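PDB 6KU8: genome polyprotein from Rhinovirus C, which supplies the 3C cysteine protease that probably cleaves the viral polyprotein at specific sites, here bound to the inhibitor rupintrivir. Local coordinates for residues A[103-108]-A[152-157]; A[32-37]-A[77-82]; A[71-76]-A[135-140]. All blocks are in the same frame, centred on the assembly; numbering follows the deposited sequence.

Contact 1. Residues A[103-108]-A[152-157]; sequences MHLATN and GVIANT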
loop_
_atom_site.group_PDB
_atom_site.type_symbol
_atom_site.label_atom_id
_atom_site.label_comp_id
_atom_site.label_asym_id
_atom_site.label_seq_id
_atom_site.Cartn_x
_atom_site.Cartn_y
_atom_site.Cartn_z
ATOM N N MET A 103 10.026 -10.931 4.311
ATOM C CA MET A 103 9.143 -9.776 4.328
ATOM C C MET A 103 7.988 -9.971 5.306
ATOM O O MET A 103 7.581 -11.092 5.624
ATOM C CB MET A 103 8.593 -9.504 2.927
ATOM C CG MET A 103 9.545 -8.704 2.053
ATOM S SD MET A 103 9.661 -7.026 2.703
ATOM C CE MET A 103 11.245 -6.502 2.024
ATOM N N HIS A 104 7.436 -8.848 5.757
ATOM C CA HIS A 104 6.293 -8.823 6.655
ATOM C C HIS A 104 5.133 -8.079 6.002
ATOM O O HIS A 104 5.336 -7.192 5.166
ATOM C CB HIS A 104 6.649 -8.136 7.991
ATOM C CG HIS A 104 7.570 -8.939 8.861
ATOM N ND1 HIS A 104 7.263 -9.260 10.167
ATOM C CD2 HIS A 104 8.775 -9.503 8.608
ATOM C CE1 HIS A 104 8.244 -9.980 10.682
ATOM N NE2 HIS A 104 9.173 -10.142 9.758
ATOM N N LEU A 105 3.916 -8.449 6.378
ATOM C CA LEU A 105 2.739 -7.638 6.084
ATOM C C LEU A 105 2.300 -6.979 7.382
ATOM O O LEU A 105 2.144 -7.661 8.403
ATOM C CB LEU A 105 1.603 -8.480 5.494
ATOM C CG LEU A 105 0.227 -7.801 5.320
ATOM C CD1 LEU A 105 0.370 -6.547 4.542
ATOM C CD2 LEU A 105 -0.760 -8.732 4.613
ATOM N N ALA A 106 2.136 -5.656 7.357
ATOM C CA ALA A 106 1.739 -4.920 8.553
ATOM C C ALA A 106 0.620 -3.959 8.192
ATOM O O ALA A 106 0.683 -3.285 7.159
ATOM C CB ALA A 106 2.916 -4.156 9.177
ATOM N N THR A 107 -0.404 -3.918 9.032
ATOM C CA THR A 107 -1.494 -2.984 8.841
ATOM C C THR A 107 -2.069 -2.650 10.205
ATOM O O THR A 107 -1.689 -3.239 11.226
ATOM C CB THR A 107 -2.560 -3.566 7.909
ATOM O OG1 THR A 107 -3.455 -2.527 7.494
ATOM C CG2 THR A 107 -3.319 -4.687 8.611
ATOM N N ASN A 108 -2.986 -1.687 10.222
ATOM C CA ASN A 108 -3.686 -1.343 11.458
ATOM C C ASN A 108 -5.104 -0.942 11.110
ATOM O O ASN A 108 -5.345 0.162 10.624
ATOM C CB ASN A 108 -3.015 -0.224 12.233
ATOM C CG ASN A 108 -3.686 -0.004 13.561
ATOM O OD1 ASN A 108 -4.065 -0.973 14.223
ATOM N ND2 ASN A 108 -3.888 1.249 13.942
ATOM N N GLY A 152 -2.154 -2.733 3.544
ATOM C CA GLY A 152 -1.095 -3.150 4.438
ATOM C C GLY A 152 0.254 -2.985 3.769
ATOM O O GLY A 152 0.373 -3.195 2.561
ATOM N N VAL A 153 1.253 -2.643 4.524
ATOM C CA VAL A 153 2.581 -2.468 4.021
ATOM C C VAL A 153 3.354 -3.795 3.951
ATOM O O VAL A 153 3.294 -4.559 4.846
ATOM C CB VAL A 153 3.386 -1.483 4.884
ATOM C CG1 VAL A 153 4.706 -1.198 4.244
ATOM C CG2 VAL A 153 2.647 -0.190 5.153
ATOM N N ILE A 154 4.034 -4.048 2.850
ATOM C CA ILE A 154 4.893 -5.205 2.715
ATOM C C ILE A 154 6.311 -4.656 2.880
ATOM O O ILE A 154 6.775 -3.943 2.038
ATOM C CB ILE A 154 4.743 -5.918 1.376
ATOM C CG1 ILE A 154 3.305 -6.363 1.119
ATOM C CG2 ILE A 154 5.742 -7.051 1.270
ATOM C CD1 ILE A 154 2.699 -7.262 2.118
ATOM N N ALA A 155 6.950 -5.027 3.976
ATOM C CA ALA A 155 8.259 -4.520 4.332
ATOM C C ALA A 155 9.027 -5.262 5.401
ATOM O O ALA A 155 8.500 -6.137 6.028
ATOM C CB ALA A 155 8.106 -3.106 4.831
ATOM N N ASN A 156 10.300 -4.909 5.519
ATOM C CA ASN A 156 11.123 -5.341 6.648
ATOM C C ASN A 156 12.133 -4.225 6.895
ATOM O O ASN A 156 12.035 -3.156 6.294
ATOM C CB ASN A 156 11.751 -6.720 6.384
ATOM C CG ASN A 156 12.708 -6.724 5.192
ATOM O OD1 ASN A 156 13.191 -5.679 4.762
ATOM N ND2 ASN A 156 12.978 -7.910 4.656
ATOM N N THR A 157 13.097 -4.450 7.783
ATOM C CA THR A 157 13.995 -3.356 8.168
ATOM C C THR A 157 14.650 -2.716 6.945
ATOM O O THR A 157 15.362 -3.381 6.182
ATOM C CB THR A 157 15.058 -3.864 9.148
ATOM O OG1 THR A 157 14.407 -4.393 10.307
ATOM C CG2 THR A 157 15.988 -2.724 9.589
#
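The flat side-chain amide of Asn156 takes the methyl end of Met103 on one face: Met103 CE is 3.5 Å from Asn156 CG and equally far from its OD1 and ND2, and the two side chains cross at about a right angle. The amide's polar atoms are held by neighbours, OD1 by Asn159 and ND2 by the carbonyl of Asn102. His104, the other flat group, comes against Ala155 O through its CB, at 3.4 Å, while its ND1 is bonded to Asp116.

These residues belong to an antiparallel strand pair in the C-terminal barrel of the chymotrypsin-like 3C protease fold. Two hydrogen-bonded pairs, His104 with Ala155 and Ala106 with Val153, flank the non-hydrogen-bonded pair Leu105–Ile154. Each of the first two makes both of its backbone bonds, the shortest being Val153 N to Ala106 O at 2.8 Å. The strand directions differ by 138°, evidence of marked twist.

The sheet has unlike faces. Ala106 and Val153 lie with His104 and Ala155, and helix 8-17 packs on Ala106 through Val10 and Ile14 and on Val153 through Leu13 and Ile14. Leu105 and Ile154 point the other way, toward Val117 and Val161. In Leu105, CG is anti to the backbone N (chi1 172°) and chi2 of 54° turns CD1 to Ile154; the side chains cross obliquely, with Leu105 CD1 only 3.4 Å from Ile154 CD1, tighter than usual.

Contact 2. Residues A[32-37]-A[77-82]; sequences GIHDNC and LLWLDQ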
loop_
_atom_site.group_PDB
_atom_site.type_symbol
_atom_site.label_atom_id
_atom_site.label_comp_id
_atom_site.label_asym_id
_atom_site.label_seq_id
_atom_site.Cartn_x
_atom_site.Cartn_y
_atom_site.Cartn_z
ATOM N N GLY A 32 1.539 6.957 4.331
ATOM C CA GLY A 32 2.178 8.207 3.961
ATOM C C GLY A 32 3.588 7.962 3.453
ATOM O O GLY A 32 4.319 7.109 3.966
ATOM N N ILE A 33 3.973 8.715 2.422
ATOM C CA ILE A 33 5.259 8.541 1.752
ATOM C C ILE A 33 6.199 9.706 2.051
ATOM O O ILE A 33 7.371 9.508 2.394
ATOM C CB ILE A 33 5.074 8.365 0.227
ATOM C CG1 ILE A 33 4.104 7.221 -0.114
ATOM C CG2 ILE A 33 6.433 8.168 -0.461
ATOM C CD1 ILE A 33 4.648 5.856 0.113
ATOM N N HIS A 34 5.704 10.932 1.911
ATOM C CA HIS A 34 6.495 12.149 2.080
ATOM C C HIS A 34 5.553 13.327 1.953
ATOM O O HIS A 34 4.520 13.231 1.278
ATOM C CB HIS A 34 7.611 12.261 1.031
ATOM C CG HIS A 34 7.106 12.589 -0.345
ATOM N ND1 HIS A 34 7.095 13.872 -0.851
ATOM C CD2 HIS A 34 6.574 11.800 -1.310
ATOM C CE1 HIS A 34 6.593 13.858 -2.074
ATOM N NE2 HIS A 34 6.263 12.613 -2.374
ATOM N N ASP A 35 5.922 14.437 2.603
ATOM C CA ASP A 35 5.158 15.684 2.550
ATOM C C ASP A 35 3.683 15.363 2.808
ATOM O O ASP A 35 3.358 14.752 3.836
ATOM C CB ASP A 35 5.477 16.368 1.240
ATOM C CG ASP A 35 6.936 16.756 1.145
ATOM O OD1 ASP A 35 7.297 17.764 1.783
ATOM O OD2 ASP A 35 7.720 16.046 0.470
ATOM N N ASN A 36 2.764 15.761 1.935
ATOM C CA ASN A 36 1.347 15.467 2.103
ATOM C C ASN A 36 0.878 14.374 1.151
ATOM O O ASN A 36 -0.309 14.309 0.832
ATOM C CB ASN A 36 0.527 16.742 1.902
ATOM C CG ASN A 36 0.717 17.337 0.517
ATOM O OD1 ASN A 36 1.792 17.240 -0.073
ATOM N ND2 ASN A 36 -0.344 17.933 -0.025
ATOM N N CYS A 37 1.791 13.524 0.677
ATOM C CA CYS A 37 1.482 12.526 -0.342
ATOM C C CYS A 37 1.416 11.138 0.288
ATOM O O CYS A 37 2.395 10.682 0.890
ATOM C CB CYS A 37 2.522 12.543 -1.460
ATOM S SG CYS A 37 2.222 11.291 -2.735
ATOM N N LEU A 77 -2.023 7.642 -5.664
ATOM C CA LEU A 77 -1.407 8.655 -4.815
ATOM C C LEU A 77 -2.460 9.678 -4.424
ATOM O O LEU A 77 -3.212 10.154 -5.281
ATOM C CB LEU A 77 -0.253 9.372 -5.534
ATOM C CG LEU A 77 0.910 8.602 -6.172
ATOM C CD1 LEU A 77 2.032 9.552 -6.553
ATOM C CD2 LEU A 77 1.429 7.520 -5.244
ATOM N N LEU A 78 -2.527 10.010 -3.139
ATOM C CA LEU A 78 -3.367 11.104 -2.665
ATOM C C LEU A 78 -2.470 12.227 -2.174
ATOM O O LEU A 78 -1.553 11.991 -1.380
ATOM C CB LEU A 78 -4.301 10.672 -1.538
ATOM C CG LEU A 78 -5.181 9.445 -1.749
ATOM C CD1 LEU A 78 -5.958 9.174 -0.466
ATOM C CD2 LEU A 78 -6.100 9.648 -2.948
ATOM N N TRP A 79 -2.719 13.438 -2.656
ATOM C CA TRP A 79 -2.085 14.631 -2.103
ATOM C C TRP A 79 -3.141 15.299 -1.233
ATOM O O TRP A 79 -4.177 15.749 -1.736
ATOM C CB TRP A 79 -1.570 15.565 -3.196
ATOM C CG TRP A 79 -0.563 14.934 -4.128
ATOM C CD1 TRP A 79 -0.832 14.148 -5.213
ATOM C CD2 TRP A 79 0.865 15.070 -4.076
ATOM N NE1 TRP A 79 0.337 13.771 -5.827
ATOM C CE2 TRP A 79 1.393 14.327 -5.150
ATOM C CE3 TRP A 79 1.744 15.744 -3.226
ATOM C CZ2 TRP A 79 2.763 14.246 -5.402
ATOM C CZ3 TRP A 79 3.110 15.657 -3.470
ATOM C CH2 TRP A 79 3.606 14.914 -4.552
ATOM N N LEU A 80 -2.883 15.339 0.067
ATOM C CA LEU A 80 -3.879 15.655 1.081
ATOM C C LEU A 80 -3.756 17.091 1.567
ATOM O O LEU A 80 -2.659 17.641 1.671
ATOM C CB LEU A 80 -3.730 14.703 2.267
ATOM C CG LEU A 80 -3.825 13.234 1.858
ATOM C CD1 LEU A 80 -3.392 12.321 3.008
ATOM C CD2 LEU A 80 -5.248 12.930 1.458
ATOM N N ASP A 81 -4.904 17.685 1.890
ATOM C CA ASP A 81 -4.948 19.059 2.393
ATOM C C ASP A 81 -4.788 19.034 3.910
ATOM O O ASP A 81 -5.747 19.127 4.675
ATOM C CB ASP A 81 -6.242 19.741 1.968
ATOM C CG ASP A 81 -6.232 21.235 2.260
ATOM O OD1 ASP A 81 -5.133 21.804 2.438
ATOM O OD2 ASP A 81 -7.318 21.832 2.312
ATOM N N GLN A 82 -3.537 18.901 4.344
ATOM C CA GLN A 82 -3.188 18.774 5.753
ATOM C C GLN A 82 -1.909 19.557 6.001
ATOM O O GLN A 82 -1.118 19.792 5.081
ATOM C CB GLN A 82 -2.972 17.302 6.167
ATOM C CG GLN A 82 -1.652 16.733 5.633
ATOM C CD GLN A 82 -1.494 15.224 5.794
ATOM O OE1 GLN A 82 -2.470 14.493 5.991
ATOM N NE2 GLN A 82 -0.247 14.750 5.688
#
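Cys37 and Trp79 form an antiparallel, non-hydrogen-bonded pair, their CA atoms 4.5 Å apart. The type II' turn from His34 to Cys37 ends at this pair, with Asp35 at positive phi, and Ile33 and His34 together face Cys37 as a classic beta bulge. Asn36, in the turn, grips Leu80 twice: Leu80 N gives a bond to Asn36 O at 2.9 Å, and Asn36 ND2 gives one to Leu80 O at 2.9 Å, with that oxygen in the amide plane. Asn36 CG stands between its backbone N and carbonyl carbon (chi1 60°), which brings the amide over to Leu80 O and the Trp79 edge.

The other end of the same amide, OD1, meets the edge of the Trp79 indole, 3.5 Å from CE3. One indole face carries Cys37, whose CB is 3.8 Å and SG 4.0 Å from the centroid of the six-membered ring, both near the ring normal: a CH-pi and a sulfur-aromatic contact side by side. His34 approaches CH2 of Trp79 obliquely, its ND1 bonded to Asp35 OD2 in the ring plane.

The contact lies in the six-stranded N-terminal barrel, where strand 37-41 runs between 26-34 and 75-80. Strand 55-66 flanks 75-80 on its far side, touching Trp79 through Cys63 and Leu77 through Leu65.

Contact 3. Residues A[71-76]-A[135-140]; sequences TDTEIT and TCRLLK. With AG7 (4-{2-(4-fluoro-benzyl)-6-methyl-5-[(5-methyl-isoxazole-3-carbonyl)-amino]-4-oxo-heptanoylamino}-5-(2-oxo-pyrrolidin-3-yl)-pentanoic acid ethyl ester), chain B.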
loop_
_atom_site.group_PDB
_atom_site.type_symbol
_atom_site.label_atom_id
_atom_site.label_comp_id
_atom_site.label_asym_id
_atom_site.label_seq_id
_atom_site.Cartn_x
_atom_site.Cartn_y
_atom_site.Cartn_z
ATOM N N THR A 71 -2.088 0.224 -17.884
ATOM C CA THR A 71 -2.597 -0.824 -17.006
ATOM C C THR A 71 -2.467 -0.381 -15.552
ATOM O O THR A 71 -1.412 0.104 -15.137
ATOM C CB THR A 71 -1.843 -2.137 -17.225
ATOM O OG1 THR A 71 -1.950 -2.526 -18.604
ATOM C CG2 THR A 71 -2.410 -3.244 -16.331
ATOM N N ASP A 72 -3.541 -0.556 -14.785
ATOM C CA ASP A 72 -3.534 -0.202 -13.370
ATOM C C ASP A 72 -2.383 -0.864 -12.627
ATOM O O ASP A 72 -2.129 -2.058 -12.782
ATOM C CB ASP A 72 -4.847 -0.627 -12.728
ATOM C CG ASP A 72 -5.962 0.336 -13.006
ATOM O OD1 ASP A 72 -5.707 1.551 -12.927
ATOM O OD2 ASP A 72 -7.089 -0.123 -13.291
ATOM N N THR A 73 -1.690 -0.082 -11.803
ATOM C CA THR A 73 -0.796 -0.655 -10.806
ATOM C C THR A 73 -1.526 -1.018 -9.515
ATOM O O THR A 73 -0.939 -1.690 -8.660
ATOM C CB THR A 73 0.341 0.314 -10.458
ATOM O OG1 THR A 73 -0.206 1.455 -9.776
ATOM C CG2 THR A 73 1.084 0.762 -11.704
ATOM N N GLU A 74 -2.770 -0.571 -9.341
ATOM C CA GLU A 74 -3.560 -0.675 -8.113
ATOM C C GLU A 74 -3.079 0.329 -7.067
ATOM O O GLU A 74 -3.591 0.326 -5.930
ATOM C CB GLU A 74 -3.526 -2.085 -7.495
ATOM C CG GLU A 74 -4.854 -2.817 -7.395
ATOM C CD GLU A 74 -6.077 -1.911 -7.238
ATOM O OE1 GLU A 74 -6.611 -1.463 -8.263
ATOM O OE2 GLU A 74 -6.535 -1.691 -6.104
ATOM N N ILE A 75 -2.111 1.178 -7.398
ATOM C CA ILE A 75 -1.644 2.231 -6.510
ATOM C C ILE A 75 -2.232 3.566 -6.942
ATOM O O ILE A 75 -2.102 3.975 -8.104
ATOM C CB ILE A 75 -0.112 2.305 -6.482
ATOM C CG1 ILE A 75 0.459 1.086 -5.764
ATOM C CG2 ILE A 75 0.327 3.597 -5.811
ATOM C CD1 ILE A 75 1.896 0.888 -6.024
ATOM N N THR A 76 -2.849 4.259 -5.991
ATOM C CA THR A 76 -3.295 5.629 -6.165
ATOM C C THR A 76 -2.551 6.512 -5.175
ATOM O O THR A 76 -2.425 6.153 -3.999
ATOM C CB THR A 76 -4.805 5.728 -5.954
ATOM O OG1 THR A 76 -5.468 5.084 -7.048
ATOM C CG2 THR A 76 -5.240 7.172 -5.862
ATOM N N THR A 135 -3.958 -5.914 -13.672
ATOM C CA THR A 135 -3.152 -5.179 -12.707
ATOM C C THR A 135 -1.697 -5.575 -12.902
ATOM O O THR A 135 -1.377 -6.765 -12.870
ATOM C CB THR A 135 -3.612 -5.479 -11.269
ATOM O OG1 THR A 135 -5.032 -5.283 -11.162
ATOM C CG2 THR A 135 -2.903 -4.572 -10.277
ATOM N N CYS A 136 -0.816 -4.594 -13.108
ATOM C CA CYS A 136 0.568 -4.885 -13.460
ATOM C C CYS A 136 1.501 -4.733 -12.258
ATOM O O CYS A 136 1.112 -4.274 -11.184
ATOM C CB CYS A 136 1.024 -3.965 -14.601
ATOM S SG CYS A 136 1.125 -2.234 -14.104
ATOM N N ARG A 137 2.757 -5.139 -12.457
ATOM C CA ARG A 137 3.835 -4.873 -11.500
ATOM C C ARG A 137 3.518 -5.403 -10.103
ATOM O O ARG A 137 3.855 -4.777 -9.095
ATOM C CB ARG A 137 4.153 -3.381 -11.443
ATOM C CG ARG A 137 4.578 -2.788 -12.802
ATOM C CD ARG A 137 4.888 -1.303 -12.699
ATOM N NE ARG A 137 5.393 -0.772 -13.961
ATOM C CZ ARG A 137 5.474 0.519 -14.265
ATOM N NH1 ARG A 137 5.096 1.440 -13.389
ATOM N NH2 ARG A 137 5.924 0.886 -15.463
ATOM N N LEU A 138 2.880 -6.567 -10.037
ATOM C CA LEU A 138 2.561 -7.188 -8.756
ATOM C C LEU A 138 3.734 -8.011 -8.246
ATOM O O LEU A 138 4.459 -8.630 -9.030
ATOM C CB LEU A 138 1.331 -8.084 -8.884
ATOM C CG LEU A 138 0.020 -7.320 -9.046
ATOM C CD1 LEU A 138 -1.083 -8.319 -9.361
ATOM C CD2 LEU A 138 -0.276 -6.525 -7.772
ATOM N N LEU A 139 3.918 -7.998 -6.924
ATOM C CA LEU A 139 4.789 -8.926 -6.214
ATOM C C LEU A 139 3.894 -9.950 -5.510
ATOM O O LEU A 139 2.823 -9.595 -5.009
ATOM C CB LEU A 139 5.674 -8.186 -5.201
ATOM C CG LEU A 139 6.410 -6.927 -5.686
ATOM C CD1 LEU A 139 7.211 -6.256 -4.558
ATOM C CD2 LEU A 139 7.291 -7.279 -6.872
ATOM N N LYS A 140 4.302 -11.226 -5.506
ATOM C CA LYS A 140 3.465 -12.281 -4.941
ATOM C C LYS A 140 4.144 -12.916 -3.735
ATOM O O LYS A 140 5.370 -13.066 -3.703
ATOM C CB LYS A 140 3.140 -13.365 -5.982
ATOM C CG LYS A 140 2.075 -14.386 -5.504
ATOM C CD LYS A 140 2.565 -15.824 -5.462
ATOM C CE LYS A 140 4.049 -15.946 -5.268
ATOM N NZ LYS A 140 4.542 -17.334 -5.536
HETATM C C01 AG7 B . -9.440 -9.501 -4.810
HETATM C C02 AG7 B . -10.147 -8.157 -4.818
HETATM O O03 AG7 B . -8.553 -9.819 -4.071
HETATM C C04 AG7 B . -9.397 -7.032 -4.117
HETATM C C05 AG7 B . -10.086 -5.780 -4.630
HETATM C C06 AG7 B . -9.571 -5.409 -6.030
HETATM C C07 AG7 B . -8.208 -5.319 -6.266
HETATM C C08 AG7 B . -7.740 -4.987 -7.527
HETATM C C09 AG7 B . -8.631 -4.748 -8.567
HETATM C C10 AG7 B . -9.996 -4.839 -8.337
HETATM C C11 AG7 B . -10.467 -5.170 -7.072
HETATM N N12 AG7 B . -8.509 -7.112 -1.651
HETATM C C13 AG7 B . -8.813 -7.468 -0.254
HETATM C C14 AG7 B . -7.712 -8.444 0.125
HETATM C C15 AG7 B . -7.962 -9.836 -0.570
HETATM C C16 AG7 B . -7.015 -10.934 0.138
HETATM N N17 AG7 B . -7.698 -12.062 0.254
HETATM O O18 AG7 B . -5.897 -10.748 0.484
HETATM C C19 AG7 B . -8.971 -6.364 0.799
HETATM C C20 AG7 B . -9.548 -5.085 0.173
HETATM C C21 AG7 B . -10.999 -5.256 0.561
HETATM O O22 AG7 B . -12.024 -4.888 -0.305
HETATM O O23 AG7 B . -11.225 -5.754 1.610
HETATM C C47 AG7 B . -9.574 -7.295 -2.623
HETATM O O48 AG7 B . -10.620 -7.687 -2.231
HETATM C C50 AG7 B . -13.278 -5.185 0.233
HETATM C C53 AG7 B . -14.335 -4.440 -0.580
HETATM C C57 AG7 B . -10.023 -10.403 -5.882
HETATM N N58 AG7 B . -9.226 -11.562 -6.008
HETATM C C59 AG7 B . -9.085 -12.135 -7.301
HETATM O O60 AG7 B . -9.560 -11.733 -8.316
HETATM C C78 AG7 B . -11.425 -10.874 -5.491
HETATM C C81 AG7 B . -12.148 -11.617 -6.622
HETATM F F1 AG7 B . -8.157 -4.426 -9.811
HETATM C C82 AG7 B . -11.329 -11.764 -4.247
HETATM C C83 AG7 B . -9.096 -11.868 -0.309
HETATM C C84 AG7 B . -9.222 -10.277 -0.416
HETATM C C1 AG7 B . -8.257 -13.358 -7.183
HETATM O O HOH W 1 1.590 -2.766 -8.955
HETATM O O HOH W 2 -6.442 -3.286 -10.504
#
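Thr135 and Cys136 meet Thr73 and its neighbours where two chain segments pass nearly square to each other, their touching parts 86° apart in direction. The backbones are fastened by one bond: Cys136 N donates to Asp72 O over 2.9 Å, with 164° at the hydrogen and the donor nearly along the C=O axis. The CA of Thr135 adds a CA-H...O contact to the same oxygen. One water lies 2.8 Å from Thr73 O and 2.7 Å from Cys136 O, placed to bridge them, though it has more acceptors in reach than protons.

With SG between its own backbone N and carbonyl carbon (chi1 67°), Cys136 sets its sulfur beside segment 71-76, 3.8 Å from the CG2 methyl of Thr73. On the other branch of that threonine, OG1 accepts from Ile75 N, an ST turn that marks the corner of the chain at Glu74; the same hydroxyl is bonded to Leu65 O.

Segment 71-76 enters the N-terminal barrel of the chymotrypsin-like fold, whereas 135-140 belongs to the C-terminal sheet, its first strand being one arm of the ribbon made with 115-130. The contact therefore spans the two barrels beside the substrate cleft.

Thr135 turns its CG2 to Glu74, 3.8 Å from Glu74 CB; its OG1 is hydrogen-bonded to Asn133 O and lies 3.5 Å from F1 of AG7. Glu74 CD lies 3.5 Å from C08 of the fluorobenzyl ring, so both residues line its pocket, and a second water donates to Glu74 OE1 and also reaches Thr135 OG1. Glu74 OE2 is hydrogen-bonded to His43 ND1, a geometry consistent with the Cys-His-Glu triad of 3C proteases, which would be completed by Cys150.

Contact 2 lies within the N-terminal barrel, contact 1 within the C-terminal sheet, and contact 3 joins the two. Their centres are well separated, about 20 Å between contacts 1 and 2 and between 2 and 3, and about 17 Å between 1 and 3. Strand 75-80 links contacts 2 and 3: its start follows the corner in 71-76, its later part pairs in 77-82. Along the chain contact 2 closes before contact 1 opens, while contact 3 interleaves with both, its segments alternating with theirs. Contact 3, which holds the pocket residues Glu74 and Thr135, is where the two barrels meet beside the inhibitor, with strand 138-141 leading on toward 153-156 in contact 1.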